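Local atomic coordinates of biotin binding protein A (Gallus gallus, PDB entry 2C1S), a protein that binds biotin as a tetrameric member of the avidin family in chicken. Residues A[3-15]-A[84-96]. Sequence-based numbering, arbitrary orientation. Where two conformers were deposited one is given.
With BSO (biotin-D-sulfoxide), chain C.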
ATOM      1  N   ARG A   3      20.279 -22.995  10.235  1.00 38.07           N
ATOM      2  CA  ARG A   3      19.668 -22.793   8.901  1.00 37.29           C
ATOM      3  C   ARG A   3      18.187 -22.451   9.034  1.00 35.51           C
ATOM      4  O   ARG A   3      17.480 -22.366   8.025  1.00 34.70           O
ATOM      5  CB  ARG A   3      19.793 -24.061   8.042  1.00 38.30           C
ATOM      6  CG  ARG A   3      21.191 -24.475   7.661  1.00 42.59           C
ATOM      7  CD  ARG A   3      21.133 -25.627   6.663  1.00 48.43           C
ATOM      8  NE  ARG A   3      22.476 -25.976   6.201  1.00 53.56           N
ATOM      9  CZ  ARG A   3      23.096 -25.413   5.158  1.00 56.55           C
ATOM     10  NH1 ARG A   3      22.493 -24.471   4.434  1.00 56.75           N
ATOM     11  NH2 ARG A   3      24.328 -25.802   4.830  1.00 57.48           N
ATOM     12  N   LYS A   4      17.699 -22.323  10.270  1.00 33.95           N
ATOM     13  CA  LYS A   4      16.330 -21.865  10.493  1.00 31.94           C
ATOM     14  C   LYS A   4      16.141 -20.508   9.824  1.00 30.32           C
ATOM     15  O   LYS A   4      16.934 -19.603  10.056  1.00 29.36           O
ATOM     16  CB  LYS A   4      16.006 -21.738  11.981  1.00 32.33           C
ATOM     17  CG  LYS A   4      15.690 -23.058  12.664  1.00 32.69           C
ATOM     18  CD  LYS A   4      14.677 -23.874  11.890  1.00 32.73           C
ATOM     19  CE  LYS A   4      14.080 -24.912  12.796  1.00 33.12           C
ATOM     20  NZ  LYS A   4      13.124 -25.748  12.058  1.00 33.81           N
ATOM     21  N   CYS A   5      15.102 -20.401   8.990  1.00 28.42           N
ATOM     22  CA  CYS A   5      14.740 -19.155   8.270  1.00 27.58           C
ATOM     23  C   CYS A   5      15.666 -18.782   7.117  1.00 26.87           C
ATOM     24  O   CYS A   5      15.570 -17.674   6.564  1.00 26.53           O
ATOM     25  CB  CYS A   5      14.552 -17.976   9.223  1.00 27.07           C
ATOM     26  SG  CYS A   5      12.827 -17.818   9.750  1.00 27.19           S
ATOM     27  N   GLU A   6      16.562 -19.700   6.777  1.00 25.53           N
ATOM     28  CA  GLU A   6      17.283 -19.676   5.517  1.00 25.79           C
ATOM     29  C   GLU A   6      16.284 -19.606   4.365  1.00 23.58           C
ATOM     30  O   GLU A   6      15.419 -20.491   4.194  1.00 22.64           O
ATOM     31  CB  GLU A   6      18.171 -20.933   5.428  1.00 25.19           C
ATOM     32  CG  GLU A   6      18.516 -21.449   4.068  1.00 29.37           C
ATOM     33  CD  GLU A   6      19.691 -22.432   4.109  1.00 30.37           C
ATOM     34  OE1 GLU A   6      20.660 -22.183   4.877  1.00 35.79           O
ATOM     35  OE2 GLU A   6      19.637 -23.438   3.359  1.00 37.28           O
ATOM     36  N   LEU A   7      16.388 -18.544   3.558  1.00 22.32           N
ATOM     37  CA  LEU A   7      15.442 -18.371   2.466  1.00 21.03           C
ATOM     38  C   LEU A   7      15.536 -19.466   1.435  1.00 21.62           C
ATOM     39  O   LEU A   7      14.525 -19.836   0.848  1.00 21.18           O
ATOM     40  CB  LEU A   7      15.605 -17.001   1.772  1.00 20.80           C
ATOM     41  CG  LEU A   7      15.481 -15.795   2.690  1.00 19.37           C
ATOM     42  CD1 LEU A   7      15.631 -14.509   1.848  1.00 16.66           C
ATOM     43  CD2 LEU A   7      14.137 -15.840   3.463  1.00 19.16           C
ATOM     44  N   GLN A   8      16.750 -19.983   1.216  1.00 22.19           N
ATOM     45  CA  GLN A   8      16.955 -20.984   0.203  1.00 23.41           C
ATOM     46  C   GLN A   8      16.009 -22.122   0.470  1.00 22.83           C
ATOM     47  O   GLN A   8      15.924 -22.608   1.603  1.00 24.04           O
ATOM     48  CB  GLN A   8      18.393 -21.513   0.236  1.00 23.13           C
ATOM     49  CG  GLN A   8      18.614 -22.682  -0.723  1.00 26.49           C
ATOM     50  CD  GLN A   8      20.064 -23.136  -0.735  1.00 27.93           C
ATOM     51  OE1 GLN A   8      20.904 -22.603  -0.002  1.00 28.28           O
ATOM     52  NE2 GLN A   8      20.361 -24.109  -1.568  1.00 29.94           N
ATOM     53  N   GLY A   9      15.327 -22.567  -0.564  1.00 22.80           N
ATOM     54  CA  GLY A   9      14.439 -23.702  -0.421  1.00 23.17           C
ATOM     55  C   GLY A   9      13.080 -23.429  -0.983  1.00 23.10           C
ATOM     56  O   GLY A   9      12.909 -22.495  -1.746  1.00 24.01           O
ATOM     57  N   LEU A  10      12.112 -24.251  -0.578  1.00 22.80           N
ATOM     58  CA  LEU A  10      10.781 -24.260  -1.169  1.00 21.92           C
ATOM     59  C   LEU A  10       9.732 -23.755  -0.153  1.00 21.50           C
ATOM     60  O   LEU A  10       9.756 -24.144   1.026  1.00 20.57           O
ATOM     61  CB  LEU A  10      10.442 -25.687  -1.571  0.50 22.52           C
ATOM     62  CG  LEU A  10      11.418 -26.359  -2.533  0.50 21.79           C
ATOM     63  CD1 LEU A  10      11.887 -27.689  -1.975  0.50 23.11           C
ATOM     64  CD2 LEU A  10      10.760 -26.523  -3.882  0.50 22.65           C
ATOM     65  N   TRP A  11       8.848 -22.885  -0.641  1.00 20.49           N
ATOM     66  CA  TRP A  11       7.845 -22.186   0.163  1.00 19.52           C
ATOM     67  C   TRP A  11       6.464 -22.180  -0.518  1.00 19.02           C
ATOM     68  O   TRP A  11       6.341 -22.197  -1.735  1.00 20.91           O
ATOM     69  CB  TRP A  11       8.289 -20.739   0.410  1.00 19.23           C
ATOM     70  CG  TRP A  11       9.629 -20.603   1.033  1.00 19.19           C
ATOM     71  CD1 TRP A  11      10.830 -20.548   0.382  1.00 19.91           C
ATOM     72  CD2 TRP A  11       9.923 -20.506   2.433  1.00 19.72           C
ATOM     73  NE1 TRP A  11      11.841 -20.421   1.276  1.00 17.28           N
ATOM     74  CE2 TRP A  11      11.319 -20.419   2.552  1.00 18.63           C
ATOM     75  CE3 TRP A  11       9.136 -20.523   3.605  1.00 17.99           C
ATOM     76  CZ2 TRP A  11      11.962 -20.297   3.793  1.00 20.81           C
ATOM     77  CZ3 TRP A  11       9.780 -20.412   4.842  1.00 19.95           C
ATOM     78  CH2 TRP A  11      11.176 -20.289   4.921  1.00 19.55           C
ATOM     79  N   ARG A  12       5.407 -22.144   0.280  1.00 19.27           N
ATOM     80  CA  ARG A  12       4.040 -22.038  -0.222  1.00 19.54           C
ATOM     81  C   ARG A  12       3.300 -21.015   0.658  1.00 18.77           C
ATOM     82  O   ARG A  12       3.538 -20.944   1.868  1.00 18.73           O
ATOM     83  CB  ARG A  12       3.341 -23.385  -0.146  1.00 20.20           C
ATOM     84  CG  ARG A  12       1.990 -23.440  -0.817  1.00 24.74           C
ATOM     85  CD  ARG A  12       1.310 -24.795  -0.564  1.00 31.99           C
ATOM     86  NE  ARG A  12       1.064 -24.996   0.867  1.00 36.96           N
ATOM     87  CZ  ARG A  12      -0.002 -24.527   1.528  1.00 42.42           C
ATOM     88  NH1 ARG A  12      -0.949 -23.816   0.896  1.00 42.17           N
ATOM     89  NH2 ARG A  12      -0.128 -24.772   2.839  1.00 43.33           N
ATOM     90  N   ASN A  13       2.437 -20.218   0.042  1.00 18.54           N
ATOM     91  CA  ASN A  13       1.670 -19.221   0.773  1.00 18.01           C
ATOM     92  C   ASN A  13       0.215 -19.633   0.863  1.00 18.99           C
ATOM     93  O   ASN A  13      -0.182 -20.697   0.336  1.00 18.59           O
ATOM     94  CB  ASN A  13       1.857 -17.798   0.186  1.00 17.39           C
ATOM     95  CG  ASN A  13       1.217 -17.587  -1.177  1.00 18.67           C
ATOM     96  OD1 ASN A  13       0.297 -18.293  -1.585  1.00 18.37           O
ATOM     97  ND2 ASN A  13       1.711 -16.548  -1.901  1.00 17.50           N
ATOM     98  N   GLU A  14      -0.592 -18.773   1.495  1.00 19.24           N
ATOM     99  CA  GLU A  14      -1.980 -19.100   1.796  1.00 19.96           C
ATOM    100  C   GLU A  14      -2.921 -19.115   0.592  1.00 20.15           C
ATOM    101  O   GLU A  14      -4.078 -19.567   0.713  1.00 20.49           O
ATOM    102  CB  GLU A  14      -2.506 -18.190   2.904  1.00 19.19           C
ATOM    103  CG  GLU A  14      -2.944 -16.791   2.462  1.00 20.07           C
ATOM    104  CD  GLU A  14      -1.796 -15.839   2.143  1.00 20.00           C
ATOM    105  OE1 GLU A  14      -0.615 -16.217   2.224  1.00 18.59           O
ATOM    106  OE2 GLU A  14      -2.092 -14.674   1.808  1.00 22.30           O
ATOM    107  N   LEU A  15      -2.446 -18.628  -0.559  1.00 19.69           N
ATOM    108  CA  LEU A  15      -3.220 -18.642  -1.790  1.00 19.90           C
ATOM    109  C   LEU A  15      -2.974 -19.934  -2.572  1.00 20.91           C
ATOM    110  O   LEU A  15      -3.640 -20.200  -3.571  1.00 21.89           O
ATOM    111  CB  LEU A  15      -2.846 -17.451  -2.684  1.00 19.31           C
ATOM    112  CG  LEU A  15      -3.090 -16.057  -2.121  1.00 18.46           C
ATOM    113  CD1 LEU A  15      -2.754 -14.974  -3.183  1.00 14.60           C
ATOM    114  CD2 LEU A  15      -4.515 -15.919  -1.633  1.00 18.41           C
ATOM    115  N   GLN A  84      10.109 -10.585   5.936  1.00 15.05           N
ATOM    116  CA  GLN A  84      11.014 -11.043   6.972  1.00 15.69           C
ATOM    117  C   GLN A  84      10.508 -12.423   7.381  1.00 16.23           C
ATOM    118  O   GLN A  84       9.305 -12.670   7.425  1.00 14.67           O
ATOM    119  CB  GLN A  84      10.978 -10.095   8.167  1.00 15.55           C
ATOM    120  CG  GLN A  84      12.019 -10.357   9.303  1.00 16.19           C
ATOM    121  CD  GLN A  84      11.917  -9.349  10.454  1.00 17.62           C
ATOM    122  OE1 GLN A  84      11.149  -8.374  10.409  1.00 17.66           O
ATOM    123  NE2 GLN A  84      12.705  -9.580  11.510  1.00 17.99           N
ATOM    124  N   CYS A  85      11.458 -13.307   7.660  1.00 17.49           N
ATOM    125  CA  CYS A  85      11.164 -14.631   8.210  1.00 18.03           C
ATOM    126  C   CYS A  85      11.123 -14.620   9.739  1.00 17.35           C
ATOM    127  O   CYS A  85      11.834 -13.861  10.400  1.00 16.85           O
ATOM    128  CB  CYS A  85      12.242 -15.610   7.747  1.00 18.16           C
ATOM    129  SG  CYS A  85      11.811 -17.351   8.011  1.00 21.35           S
ATOM    130  N   PHE A  86      10.271 -15.483  10.289  1.00 18.05           N
ATOM    131  CA  PHE A  86      10.158 -15.671  11.744  1.00 18.61           C
ATOM    132  C   PHE A  86      10.106 -17.144  12.003  1.00 19.58           C
ATOM    133  O   PHE A  86       9.577 -17.877  11.180  1.00 19.44           O
ATOM    134  CB  PHE A  86       8.865 -15.034  12.258  1.00 18.42           C
ATOM    135  CG  PHE A  86       8.810 -13.573  12.016  1.00 16.63           C
ATOM    136  CD1 PHE A  86       9.366 -12.678  12.912  1.00 19.17           C
ATOM    137  CD2 PHE A  86       8.266 -13.097  10.824  1.00 18.70           C
ATOM    138  CE1 PHE A  86       9.331 -11.297  12.642  1.00 21.17           C
ATOM    139  CE2 PHE A  86       8.242 -11.724  10.554  1.00 19.41           C
ATOM    140  CZ  PHE A  86       8.793 -10.846  11.446  1.00 16.41           C
ATOM    141  N   VAL A  87      10.674 -17.557  13.132  1.00 20.54           N
ATOM    142  CA  VAL A  87      10.626 -18.954  13.552  1.00 21.35           C
ATOM    143  C   VAL A  87       9.746 -18.954  14.802  1.00 21.41           C
ATOM    144  O   VAL A  87       9.969 -18.140  15.714  1.00 20.78           O
ATOM    145  CB  VAL A  87      12.040 -19.541  13.820  0.50 21.22           C
ATOM    146  CG1 VAL A  87      12.879 -18.601  14.687  0.50 20.99           C
ATOM    147  CG2 VAL A  87      11.954 -20.915  14.441  0.50 21.78           C
ATOM    148  N   ASP A  88       8.718 -19.795  14.802  1.00 22.11           N
ATOM    149  CA  ASP A  88       7.847 -19.864  15.974  1.00 23.29           C
ATOM    150  C   ASP A  88       8.454 -20.756  17.094  1.00 23.61           C
ATOM    151  O   ASP A  88       9.576 -21.268  16.955  1.00 23.24           O
ATOM    152  CB  ASP A  88       6.397 -20.226  15.582  1.00 23.18           C
ATOM    153  CG  ASP A  88       6.193 -21.713  15.320  1.00 25.26           C
ATOM    154  OD1 ASP A  88       7.083 -22.511  15.615  1.00 26.62           O
ATOM    155  OD2 ASP A  88       5.124 -22.098  14.809  1.00 28.68           O
ATOM    156  N   ARG A  89       7.706 -20.927  18.191  1.00 23.43           N
ATOM    157  CA  ARG A  89       8.201 -21.616  19.387  1.00 23.68           C
ATOM    158  C   ARG A  89       8.537 -23.067  19.078  1.00 24.04           C
ATOM    159  O   ARG A  89       9.345 -23.683  19.779  1.00 24.73           O
ATOM    160  CB  ARG A  89       7.165 -21.546  20.516  1.00 23.40           C
ATOM    161  CG  ARG A  89       5.852 -22.274  20.209  1.00 23.10           C
ATOM    162  CD  ARG A  89       5.022 -22.503  21.476  1.00 23.83           C
ATOM    163  NE  ARG A  89       4.624 -21.259  22.131  1.00 23.88           N
ATOM    164  CZ  ARG A  89       4.251 -21.171  23.414  1.00 26.19           C
ATOM    165  NH1 ARG A  89       4.267 -22.253  24.202  1.00 24.29           N
ATOM    166  NH2 ARG A  89       3.896 -20.001  23.915  1.00 23.57           N
ATOM    167  N   ARG A  90       7.915 -23.600  18.027  1.00 24.03           N
ATOM    168  CA  ARG A  90       8.137 -24.984  17.610  1.00 24.15           C
ATOM    169  C   ARG A  90       9.157 -25.132  16.483  1.00 24.42           C
ATOM    170  O   ARG A  90       9.356 -26.229  15.965  1.00 23.79           O
ATOM    171  CB  ARG A  90       6.819 -25.612  17.180  1.00 25.10           C
ATOM    172  CG  ARG A  90       5.966 -26.010  18.358  1.00 26.32           C
ATOM    173  CD  ARG A  90       4.618 -26.557  17.989  1.00 26.79           C
ATOM    174  NE  ARG A  90       3.875 -26.561  19.242  1.00 28.87           N
ATOM    175  CZ  ARG A  90       3.036 -25.600  19.607  1.00 28.09           C
ATOM    176  NH1 ARG A  90       2.774 -24.575  18.802  1.00 30.23           N
ATOM    177  NH2 ARG A  90       2.457 -25.666  20.773  1.00 27.36           N
ATOM    178  N   GLY A  91       9.776 -24.017  16.100  1.00 23.73           N
ATOM    179  CA  GLY A  91      10.770 -23.998  15.026  1.00 24.66           C
ATOM    180  C   GLY A  91      10.176 -23.902  13.629  1.00 25.25           C
ATOM    181  O   GLY A  91      10.883 -24.129  12.649  1.00 25.52           O
ATOM    182  N   LYS A  92       8.886 -23.599  13.511  1.00 24.79           N
ATOM    183  CA  LYS A  92       8.273 -23.535  12.190  1.00 25.38           C
ATOM    184  C   LYS A  92       8.549 -22.155  11.621  1.00 24.08           C
ATOM    185  O   LYS A  92       8.431 -21.157  12.330  1.00 24.27           O
ATOM    186  CB  LYS A  92       6.775 -23.809  12.249  1.00 25.92           C
ATOM    187  CG  LYS A  92       6.450 -25.177  12.859  1.00 28.22           C
ATOM    188  CD  LYS A  92       4.963 -25.529  12.850  1.00 27.91           C
ATOM    189  CE  LYS A  92       4.715 -26.777  13.738  1.00 30.57           C
ATOM    190  NZ  LYS A  92       3.303 -27.231  13.629  1.00 33.61           N
ATOM    191  N   GLU A  93       8.957 -22.119  10.356  1.00 22.86           N
ATOM    192  CA  GLU A  93       9.335 -20.860   9.678  1.00 21.52           C
ATOM    193  C   GLU A  93       8.182 -20.300   8.859  1.00 20.49           C
ATOM    194  O   GLU A  93       7.517 -21.016   8.103  1.00 20.99           O
ATOM    195  CB  GLU A  93      10.531 -21.091   8.735  1.00 20.91           C
ATOM    196  CG  GLU A  93      11.813 -21.663   9.401  1.00 20.81           C
ATOM    197  CD  GLU A  93      12.544 -22.589   8.458  1.00 23.73           C
ATOM    198  OE1 GLU A  93      11.897 -23.509   7.875  1.00 24.46           O
ATOM    199  OE2 GLU A  93      13.765 -22.401   8.294  1.00 23.60           O
ATOM    200  N   MET A  94       7.973 -18.996   8.988  1.00 20.44           N
ATOM    201  CA  MET A  94       6.971 -18.312   8.179  1.00 20.64           C
ATOM    202  C   MET A  94       7.585 -17.053   7.576  1.00 18.84           C
ATOM    203  O   MET A  94       8.204 -16.296   8.306  1.00 18.91           O
ATOM    204  CB  MET A  94       5.696 -18.016   8.993  0.50 20.77           C
ATOM    205  CG  MET A  94       4.718 -19.211   9.120  0.50 23.17           C
ATOM    206  SD  MET A  94       5.028 -20.317  10.530  0.50 28.92           S
ATOM    207  CE  MET A  94       3.726 -21.523  10.316  0.50 23.33           C
ATOM    208  N   LEU A  95       7.406 -16.817   6.269  1.00 17.43           N
ATOM    209  CA  LEU A  95       7.810 -15.517   5.672  1.00 16.05           C
ATOM    210  C   LEU A  95       6.587 -14.613   5.690  1.00 14.26           C
ATOM    211  O   LEU A  95       5.574 -14.953   5.081  1.00 15.06           O
ATOM    212  CB  LEU A  95       8.331 -15.679   4.232  1.00 16.14           C
ATOM    213  CG  LEU A  95       9.303 -16.826   3.955  1.00 15.35           C
ATOM    214  CD1 LEU A  95       9.564 -16.956   2.436  1.00 15.81           C
ATOM    215  CD2 LEU A  95      10.586 -16.660   4.724  1.00 14.25           C
ATOM    216  N   GLU A  96       6.688 -13.486   6.390  1.00 14.27           N
ATOM    217  CA  GLU A  96       5.601 -12.494   6.426  1.00 14.38           C
ATOM    218  C   GLU A  96       5.997 -11.504   5.316  1.00 13.84           C
ATOM    219  O   GLU A  96       7.078 -10.933   5.372  1.00 12.39           O
ATOM    220  CB  GLU A  96       5.582 -11.747   7.771  1.00 15.10           C
ATOM    221  CG  GLU A  96       5.004 -12.526   8.979  1.00 16.82           C
ATOM    222  CD  GLU A  96       3.492 -12.821   8.861  1.00 19.62           C
ATOM    223  OE1 GLU A  96       2.778 -12.172   8.074  1.00 19.62           O
ATOM    224  OE2 GLU A  96       2.993 -13.706   9.589  1.00 22.16           O
TER
HETATM  225  C11 BSO C1125      -0.952 -11.018 -12.794  1.00 18.16           C
HETATM  226  O11 BSO C1125      -2.043 -11.618 -12.655  1.00 21.03           O
HETATM  227  O12 BSO C1125      -0.845  -9.863 -13.242  1.00 17.81           O
HETATM  228  C10 BSO C1125       0.366 -11.733 -12.423  1.00 16.32           C
HETATM  229  C9  BSO C1125       0.283 -12.772 -11.280  1.00 16.64           C
HETATM  230  C8  BSO C1125       0.151 -12.037  -9.951  1.00 17.13           C
HETATM  231  C7  BSO C1125      -0.154 -13.046  -8.826  1.00 16.97           C
HETATM  232  C2  BSO C1125      -0.318 -12.283  -7.492  1.00 15.45           C
HETATM  233  S1  BSO C1125       1.199 -11.553  -6.851  1.00 18.39           S
HETATM  234  C6  BSO C1125       0.471 -11.234  -5.219  1.00 17.75           C
HETATM  235  C5  BSO C1125      -0.427 -12.456  -4.938  1.00 18.18           C
HETATM  236  N1  BSO C1125       0.371 -13.483  -4.252  1.00 17.23           N
HETATM  237  C3  BSO C1125       0.483 -14.575  -5.018  1.00 17.27           C
HETATM  238  O3  BSO C1125       1.086 -15.578  -4.625  1.00 18.64           O
HETATM  239  N2  BSO C1125      -0.157 -14.483  -6.192  1.00 16.55           N
HETATM  240  C4  BSO C1125      -0.824 -13.149  -6.287  1.00 15.41           C
HETATM  241  O10 BSO C1125       1.319 -10.234  -7.563  1.00 21.82           O
HETATM  242  O   HOH W   1      12.068 -27.541  14.533  1.00 46.18           O
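Where Cys5 meets Cys85 the two backbones come to 5.8 Å between CA atoms, at one end of the eight-stranded antiparallel barrel of the avidin fold. Segment 84-96 is a beta hairpin, its strands 84-87 and 93-96 joined through a type I turn from Asp88 to Gly91; segment 3-15 makes a type II turn from Arg3 to Glu6 before entering strand 9-13, which leads to the pocket, where Asn13 ND2 donates to O3 of the biotin sulfoxide. The case illustrates how a disulfide, a backbone-to-carboxylate bond and apolar packing together join an N-terminal turn to one hairpin. The Cys5 SG–Cys85 SG disulfide has chi3 -75°. Beside it Glu93 reaches Cys5, its OE2 accepting from Cys5 N through the anti lone pair at 2.5 Å, shorter than usual, while OE1 forms a salt bridge with Arg124. Deeper in, Leu95 CG makes a CH-pi contact with the six-membered ring of Trp11, CD1 lying over the same face, and Glu93 CB meets the ring edge at CH2. NE1 of Trp11 gives its hydrogen to Leu7 O, 2.8 Å away and close to the ring plane, which helps fix the rotation of the indole. An alanine in place of Trp11 would probably leave Leu95 without its flat partner and Leu7 O without this donor. Lys4, its chain bent at chi2 (-49°), brings NZ to Gly91 O at 2.8 Å.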